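Local coordinates for protein glucose-6-phosphate isomerase (Thermus thermophilus, PDB 1ZZG) that probably catalyses the reversible isomerization of glucose 6-phosphate to fructose 6-phosphate, a step shared by glycolysis and gluconeogenesis, at residues Ile72-Ser77 / Thr129-Ala134. Sequence-based numbering, arbitrary orientation.
Sequences IGIGGS and TAETLA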
loop_
_atom_site.group_PDB
_atom_site.type_symbol
_atom_site.label_atom_id
_atom_site.label_comp_id
_atom_site.label_asym_id
_atom_site.label_seq_id
_atom_site.Cartn_x
_atom_site.Cartn_y
_atom_site.Cartn_z
ATOM N N ILE A 72 17.807 2.617 6.216
ATOM C CA ILE A 72 17.777 1.175 6.416
ATOM C C ILE A 72 17.011 0.944 7.712
ATOM O O ILE A 72 17.536 1.161 8.809
ATOM C CB ILE A 72 19.200 0.571 6.537
ATOM C CG1 ILE A 72 20.052 0.985 5.328
ATOM C CG2 ILE A 72 19.101 -0.953 6.623
ATOM C CD1 ILE A 72 21.441 0.337 5.260
ATOM N N GLY A 73 15.755 0.530 7.579
ATOM C CA GLY A 73 14.930 0.307 8.750
ATOM C C GLY A 73 13.634 -0.352 8.342
ATOM O O GLY A 73 13.243 -0.306 7.170
ATOM N N ILE A 74 12.941 -0.939 9.307
ATOM C CA ILE A 74 11.714 -1.636 8.984
ATOM C C ILE A 74 10.646 -1.446 10.060
ATOM O O ILE A 74 10.957 -1.157 11.213
ATOM C CB ILE A 74 12.042 -3.132 8.769
ATOM C CG1 ILE A 74 10.924 -3.823 7.988
ATOM C CG2 ILE A 74 12.282 -3.815 10.107
ATOM C CD1 ILE A 74 11.329 -5.198 7.498
ATOM N N GLY A 75 9.383 -1.592 9.671
ATOM C CA GLY A 75 8.305 -1.424 10.625
ATOM C C GLY A 75 8.259 -0.029 11.228
ATOM O O GLY A 75 8.118 0.963 10.517
ATOM N N GLY A 76 8.383 0.046 12.549
ATOM C CA GLY A 76 8.337 1.330 13.223
ATOM C C GLY A 76 9.453 2.276 12.817
ATOM O O GLY A 76 9.332 3.486 12.980
ATOM N N SER A 77 10.535 1.730 12.275
ATOM C CA SER A 77 11.665 2.552 11.862
ATOM C C SER A 77 11.586 2.982 10.398
ATOM O O SER A 77 12.495 3.642 9.892
ATOM C CB SER A 77 12.970 1.795 12.103
ATOM O OG SER A 77 13.145 1.518 13.479
ATOM N N THR A 129 17.465 -5.613 14.944
ATOM C CA THR A 129 16.501 -6.119 13.968
ATOM C C THR A 129 17.238 -6.768 12.799
ATOM O O THR A 129 18.040 -6.126 12.130
ATOM C CB THR A 129 15.596 -4.989 13.463
ATOM O OG1 THR A 129 14.854 -4.464 14.568
ATOM C CG2 THR A 129 14.624 -5.506 12.406
ATOM N N ALA A 130 16.952 -8.043 12.562
ATOM C CA ALA A 130 17.619 -8.815 11.513
ATOM C C ALA A 130 17.740 -8.143 10.145
ATOM O O ALA A 130 18.842 -7.996 9.614
ATOM C CB ALA A 130 16.936 -10.176 11.366
ATOM N N GLU A 131 16.611 -7.735 9.577
ATOM C CA GLU A 131 16.602 -7.111 8.254
ATOM C C GLU A 131 17.514 -5.896 8.142
ATOM O O GLU A 131 18.201 -5.708 7.134
ATOM C CB GLU A 131 15.166 -6.717 7.858
ATOM C CG GLU A 131 14.209 -7.900 7.755
ATOM C CD GLU A 131 13.449 -8.162 9.042
ATOM O OE1 GLU A 131 13.990 -7.880 10.134
ATOM O OE2 GLU A 131 12.308 -8.664 8.957
ATOM N N THR A 132 17.516 -5.079 9.189
ATOM C CA THR A 132 18.314 -3.862 9.232
ATOM C C THR A 132 19.813 -4.142 9.374
ATOM O O THR A 132 20.646 -3.434 8.794
ATOM C CB THR A 132 17.820 -2.967 10.389
ATOM O OG1 THR A 132 16.421 -2.709 10.206
ATOM C CG2 THR A 132 18.572 -1.649 10.430
ATOM N N LEU A 133 20.162 -5.163 10.149
ATOM C CA LEU A 133 21.567 -5.510 10.321
ATOM C C LEU A 133 22.109 -6.046 8.999
ATOM O O LEU A 133 23.239 -5.751 8.617
ATOM C CB LEU A 133 21.736 -6.563 11.419
ATOM C CG LEU A 133 21.502 -6.095 12.858
ATOM C CD1 LEU A 133 21.683 -7.272 13.805
ATOM C CD2 LEU A 133 22.466 -4.967 13.209
ATOM N N ALA A 134 21.289 -6.819 8.297
ATOM C CA ALA A 134 21.690 -7.384 7.014
ATOM C C ALA A 134 21.893 -6.271 5.988
ATOM O O ALA A 134 22.901 -6.241 5.271
ATOM C CB ALA A 134 20.631 -8.360 6.527
HETATM O O HOH W 1 14.706 -1.314 11.904
#
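Thr132 lays its methyl CG2 over the end of strand 68-72, 3.4 Å from the carbonyl O of Ile72 and also against that residue's CG2. The setting is the SIS fold of the phosphoglucose isomerase family, a parallel sheet flanked by helices, in which the glycine-rich loop Gly73-Ser77 leaves one strand and the first turn of helix 130-147 follows its neighbour, strand 118-124. It illustrates how two segments that follow the carboxyl ends of adjacent parallel strands can pack without a direct hydrogen bond. The branched side chain of Thr132 has two roles: with OG1 beside the backbone N (chi1 -56°), CG2 is left anti to that N and meets Ile72, while the hydroxyl faces Gly73, its OG1 3.7 Å from the glycine CA. That OG1 is too far from Ile74 N for a direct bond, and a water bridges them, 2.8 Å from Thr132 OG1 and accepting from Ile74 N at 3.2 Å. An alanine in place of Thr132 would probably leave the water without its hydroxyl partner and open a gap beside Ile72 where the methyl had packed. Next along the loop, Ile74 divides its branches between Thr129, just before the helix, and Glu131 within it. Its CG2 occupies the crowded position between backbone N and carbonyl carbon and reaches Thr129 CG2 at 3.7 Å, whereas CG1, anti to the backbone N, carries CD1 to Glu131, the two side chains meeting at about a right angle. The Glu131 chain is bent at chi2 (93°), and its OE2 is hydrogen-bonded to NE2 of His293 of the second subunit, which also packs on Ile74; this contact therefore lies at the interface between the subunits. Ile74 CD1 lies along the Glu131 chain, 4.0 Å from Glu131 CG and 3.9 Å from Glu131 OE2.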